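Long-range contacts in ribonucleoside triphosphate reductase (Lactobacillus leichmannii, PDB 1L1L), which reduces ribonucleoside triphosphates to their 2'-deoxyribonucleotides with the help of a vitamin B12 cofactor, as an allosterically regulated monomer: residues L184-D189 with M280-N285; Y218-T223 with L252-I257. All coordinates share one frame; numbering follows the deposited sequence.

Contact 1 of 2, residues L184-D189 with M280-N285; sequences LQLVVD and MLLDVN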
# COMPACT_ATOMS: atom_id res chain seq x y z
N LEU A 184 -9.97 -29.96 15.25
CA LEU A 184 -9.54 -29.82 13.85
C LEU A 184 -8.46 -30.76 13.35
O LEU A 184 -7.41 -30.93 13.98
CB LEU A 184 -9.08 -28.37 13.61
CG LEU A 184 -8.54 -28.01 12.22
CD1 LEU A 184 -9.66 -28.11 11.21
CD2 LEU A 184 -7.96 -26.59 12.25
N GLN A 185 -8.71 -31.36 12.19
CA GLN A 185 -7.75 -32.25 11.57
C GLN A 185 -7.54 -31.74 10.15
O GLN A 185 -8.51 -31.50 9.44
CB GLN A 185 -8.26 -33.69 11.53
CG GLN A 185 -8.64 -34.28 12.87
CD GLN A 185 -9.04 -35.73 12.75
OE1 GLN A 185 -8.19 -36.60 12.55
NE2 GLN A 185 -10.33 -36.00 12.86
N LEU A 186 -6.29 -31.57 9.77
CA LEU A 186 -5.97 -31.11 8.43
C LEU A 186 -5.38 -32.29 7.67
O LEU A 186 -4.33 -32.83 8.05
CB LEU A 186 -4.95 -29.96 8.49
CG LEU A 186 -5.39 -28.75 9.34
CD1 LEU A 186 -4.33 -27.67 9.29
CD2 LEU A 186 -6.72 -28.22 8.82
N VAL A 187 -6.06 -32.70 6.61
CA VAL A 187 -5.64 -33.83 5.81
C VAL A 187 -4.91 -33.46 4.53
O VAL A 187 -5.34 -32.58 3.79
CB VAL A 187 -6.84 -34.71 5.40
CG1 VAL A 187 -6.35 -36.00 4.77
CG2 VAL A 187 -7.71 -34.99 6.59
N VAL A 188 -3.80 -34.14 4.30
CA VAL A 188 -3.00 -33.96 3.09
C VAL A 188 -2.53 -35.36 2.71
O VAL A 188 -1.52 -35.86 3.21
CB VAL A 188 -1.78 -33.05 3.33
CG1 VAL A 188 -0.82 -33.16 2.15
CG2 VAL A 188 -2.24 -31.60 3.48
N ASP A 189 -3.29 -35.98 1.81
CA ASP A 189 -3.01 -37.32 1.33
C ASP A 189 -1.54 -37.64 1.10
O ASP A 189 -0.77 -36.79 0.67
CB ASP A 189 -3.79 -37.57 0.03
CG ASP A 189 -3.54 -38.95 -0.55
OD1 ASP A 189 -3.34 -39.90 0.23
OD2 ASP A 189 -3.56 -39.08 -1.78
N MET A 280 -1.69 -21.73 9.81
CA MET A 280 -2.66 -20.67 10.04
C MET A 280 -3.97 -21.20 10.60
O MET A 280 -4.53 -20.64 11.54
CB MET A 280 -2.94 -19.92 8.74
CG MET A 280 -3.84 -18.71 8.89
SD MET A 280 -4.70 -18.31 7.34
CE MET A 280 -6.28 -19.10 7.63
N LEU A 281 -4.48 -22.29 10.02
CA LEU A 281 -5.74 -22.86 10.49
C LEU A 281 -5.59 -23.44 11.90
O LEU A 281 -6.50 -23.34 12.72
CB LEU A 281 -6.21 -23.96 9.54
CG LEU A 281 -6.67 -23.47 8.17
CD1 LEU A 281 -6.76 -24.66 7.21
CD2 LEU A 281 -8.01 -22.75 8.29
N LEU A 282 -4.44 -24.04 12.17
CA LEU A 282 -4.19 -24.63 13.49
C LEU A 282 -4.06 -23.53 14.54
O LEU A 282 -4.70 -23.60 15.59
CB LEU A 282 -2.92 -25.48 13.47
CG LEU A 282 -3.02 -26.74 12.59
CD1 LEU A 282 -1.70 -27.47 12.60
CD2 LEU A 282 -4.16 -27.64 13.09
N ASP A 283 -3.25 -22.52 14.24
CA ASP A 283 -3.07 -21.42 15.18
C ASP A 283 -4.33 -20.57 15.36
O ASP A 283 -4.62 -20.11 16.47
CB ASP A 283 -1.89 -20.55 14.73
CG ASP A 283 -0.56 -21.28 14.84
OD1 ASP A 283 -0.47 -22.23 15.66
OD2 ASP A 283 0.39 -20.90 14.14
N VAL A 284 -5.09 -20.37 14.28
CA VAL A 284 -6.32 -19.61 14.34
C VAL A 284 -7.36 -20.36 15.18
O VAL A 284 -8.24 -19.76 15.82
CB VAL A 284 -6.88 -19.36 12.91
CG1 VAL A 284 -8.33 -18.94 12.95
CG2 VAL A 284 -6.05 -18.28 12.23
N ASN A 285 -7.26 -21.68 15.17
CA ASN A 285 -8.21 -22.48 15.92
C ASN A 285 -7.85 -22.38 17.41
O ASN A 285 -8.73 -22.27 18.26
CB ASN A 285 -8.17 -23.93 15.44
CG ASN A 285 -9.36 -24.74 15.90
OD1 ASN A 285 -10.51 -24.28 15.86
ND2 ASN A 285 -9.09 -25.96 16.35

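Contact 2 of 2, residues Y218-T223 with L252-I257; sequences YRLPDT and LDLSDI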
# COMPACT_ATOMS: atom_id res chain seq x y z
N TYR A 218 -14.68 -30.93 4.56
CA TYR A 218 -14.60 -30.00 3.44
C TYR A 218 -13.35 -30.24 2.59
O TYR A 218 -12.22 -30.22 3.08
CB TYR A 218 -14.60 -28.56 3.95
CG TYR A 218 -14.52 -27.50 2.86
CD1 TYR A 218 -13.76 -26.34 3.03
CD2 TYR A 218 -15.21 -27.66 1.65
CE1 TYR A 218 -13.69 -25.36 2.04
CE2 TYR A 218 -15.14 -26.68 0.65
CZ TYR A 218 -14.38 -25.54 0.85
OH TYR A 218 -14.30 -24.58 -0.14
N ARG A 219 -13.58 -30.46 1.30
CA ARG A 219 -12.51 -30.69 0.33
C ARG A 219 -12.22 -29.32 -0.28
O ARG A 219 -13.08 -28.76 -0.97
CB ARG A 219 -13.00 -31.67 -0.74
CG ARG A 219 -12.24 -31.61 -2.06
CD ARG A 219 -10.82 -32.12 -1.92
NE ARG A 219 -10.74 -33.57 -2.03
CZ ARG A 219 -9.60 -34.25 -1.96
NH1 ARG A 219 -8.46 -33.60 -1.77
NH2 ARG A 219 -9.60 -35.57 -2.08
N LEU A 220 -11.03 -28.78 -0.04
CA LEU A 220 -10.70 -27.46 -0.56
C LEU A 220 -10.38 -27.37 -2.04
O LEU A 220 -9.51 -28.07 -2.55
CB LEU A 220 -9.52 -26.85 0.20
CG LEU A 220 -9.83 -26.11 1.50
CD1 LEU A 220 -10.33 -27.09 2.52
CD2 LEU A 220 -8.58 -25.39 1.99
N PRO A 221 -11.12 -26.53 -2.77
CA PRO A 221 -10.80 -26.42 -4.19
C PRO A 221 -9.45 -25.73 -4.22
O PRO A 221 -9.18 -24.87 -3.38
CB PRO A 221 -11.94 -25.56 -4.73
CG PRO A 221 -12.44 -24.81 -3.52
CD PRO A 221 -12.37 -25.82 -2.44
N ASP A 222 -8.58 -26.13 -5.13
CA ASP A 222 -7.26 -25.52 -5.22
C ASP A 222 -7.34 -24.10 -5.78
O ASP A 222 -6.80 -23.81 -6.85
CB ASP A 222 -6.36 -26.41 -6.08
CG ASP A 222 -5.02 -25.78 -6.37
OD1 ASP A 222 -4.55 -24.94 -5.58
OD2 ASP A 222 -4.42 -26.16 -7.40
N THR A 223 -8.01 -23.22 -5.05
CA THR A 223 -8.18 -21.82 -5.46
C THR A 223 -8.12 -20.88 -4.27
O THR A 223 -8.27 -21.31 -3.12
CB THR A 223 -9.54 -21.61 -6.14
OG1 THR A 223 -10.59 -21.80 -5.17
CG2 THR A 223 -9.74 -22.60 -7.29
N LEU A 252 -10.67 -30.65 7.44
CA LEU A 252 -10.41 -29.90 6.21
C LEU A 252 -9.37 -30.66 5.38
O LEU A 252 -8.26 -30.92 5.85
CB LEU A 252 -9.91 -28.49 6.55
CG LEU A 252 -10.93 -27.59 7.25
CD1 LEU A 252 -10.29 -26.24 7.58
CD2 LEU A 252 -12.15 -27.39 6.37
N ASP A 253 -9.76 -31.02 4.16
CA ASP A 253 -8.89 -31.77 3.26
C ASP A 253 -8.20 -30.83 2.26
O ASP A 253 -8.86 -30.22 1.42
CB ASP A 253 -9.72 -32.80 2.49
CG ASP A 253 -8.88 -33.87 1.84
OD1 ASP A 253 -7.81 -33.54 1.29
OD2 ASP A 253 -9.29 -35.05 1.86
N LEU A 254 -6.87 -30.70 2.37
CA LEU A 254 -6.09 -29.83 1.48
C LEU A 254 -5.20 -30.67 0.56
O LEU A 254 -4.08 -30.27 0.23
CB LEU A 254 -5.19 -28.89 2.30
CG LEU A 254 -5.67 -28.38 3.66
CD1 LEU A 254 -4.73 -27.27 4.12
CD2 LEU A 254 -7.09 -27.86 3.58
N SER A 255 -5.69 -31.84 0.16
CA SER A 255 -4.91 -32.73 -0.70
C SER A 255 -4.79 -32.18 -2.12
O SER A 255 -3.86 -32.53 -2.84
CB SER A 255 -5.55 -34.13 -0.74
OG SER A 255 -5.57 -34.73 0.54
N ASP A 256 -5.72 -31.31 -2.50
CA ASP A 256 -5.72 -30.72 -3.85
C ASP A 256 -4.93 -29.43 -3.97
O ASP A 256 -4.68 -28.96 -5.08
CB ASP A 256 -7.15 -30.48 -4.32
CG ASP A 256 -7.89 -31.77 -4.61
OD1 ASP A 256 -7.23 -32.71 -5.11
OD2 ASP A 256 -9.11 -31.84 -4.35
N ILE A 257 -4.56 -28.84 -2.84
CA ILE A 257 -3.81 -27.59 -2.90
C ILE A 257 -2.49 -27.81 -3.64
O ILE A 257 -1.75 -28.74 -3.34
CB ILE A 257 -3.52 -27.04 -1.49
CG1 ILE A 257 -4.83 -26.91 -0.71
CG2 ILE A 257 -2.83 -25.70 -1.59
CD1 ILE A 257 -5.89 -26.11 -1.43
O HOH W 1 -7.91 -29.63 -1.30

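Contact 1 of 2, residues L184-D189 with M280-N285
L184 and L186, alternate residues of strand 183-187, both face helix 275-289, where they meet L281, L282 and N285. From L184 it is chiefly CD2 that touches: this methyl rests 3.6 Å from the backbone O of L281 and 4.0 Å from CD2 of L282. It gets there because CG is turned trans to the backbone nitrogen (chi1 178°), which extends the side chain toward the helix. CB of L184 makes a separate contact, lying 3.6 Å from ND2 of N285. L186 divides its fork between two leucines. The L186 and L282 side chains pass each other in opposite directions, CD1 of L186 lying 3.7 Å from CG of L282. L186 meets the L281 side chain at a slant, CD2 of L186 lying 3.9 Å from CD1 of L281.

The strand and helix segments run almost exactly antiparallel, at 177°, with their axes 9.5 Å apart, so L184 reaches from L281 and L282 on to N285, while L186 shares the two leucines. Further out, L252 of the neighbouring strand 249-253 touches both L186 and L281, and L234 of helix 224-236 packs on L281 and N285. The result is a helix packed on one face of a parallel sheet, within the insertion domain of B12-dependent ribonucleotide reductases, while the side chains of Q185 and V187 reach L209 beyond the other face.

No hydrogen bond joins the two segments. ND2 of N285 instead hydrogen-bonds to the carbonyl O of I182, so a polar link lies beside the apolar patch. Strand and helix are thus held by leucine packing, with the asparagine amide tying the helix to the residue just before the strand.

Contact 2 of 2, residues Y218-T223 with L252-I257
OD1 of D253 is gripped by the backbone N of S255 at 2.9 Å and by OG of S255 at 2.6 Å, the first bond closing an Asx turn, and it also faces the charge of R219. These groups lie where two parallel strands of a beta-alpha-beta unit, 216-219 and 249-253, run out into loops; helix 224-236 connects them. The R219 chain bends at chi2 (69°) and chi3 (84°), and its guanidinium is sandwiched between two acids. NH1 is 3.1 Å from OD1 of D253 over one face and 3.2 Å from OD2 of D256 over the other, so both salt bridges act through charge alone, with no N-H aimed at either oxygen. CB of S255 sits at the edge.

Two nearly straight backbone bonds set the strand pairing: D253 N to Y218 O at 2.8 Å, and L220 N to D253 O at 3.0 Å. On the face of Y218, CD2 of L252 lies against CB of Y218 and at the edge of its ring. Beyond the strands, L220 and L254 run side by side, their CD2 methyls tightly packed at 3.3 Å, against L277 of helix 275-289. D222 turns its OD2 to a salt bridge with R258. Between the two loops, just past the strand ends, one water donates to L220 O at 2.6 Å and to D253 O, and accepts from D256 N.

Following the chain from its N-terminal side, strand 183-187 comes first in this unit, at one edge of a three-stranded parallel sheet, then strand 216-219 at the other edge. Helix 224-236 follows, leading to the central strand 249-253, where contact 2 closes the shorter loop. Only when helix 275-289 packs back on the first strand does contact 1 close the longer loop, which encloses the whole of contact 2. They meet at the end of the central strand, where O of V187 probably bonds to N of L254 and N of D189 to OG of S255. Together they tie the three strands to helix 275-289, with helix 224-236 as the crossover, in one alpha/beta unit.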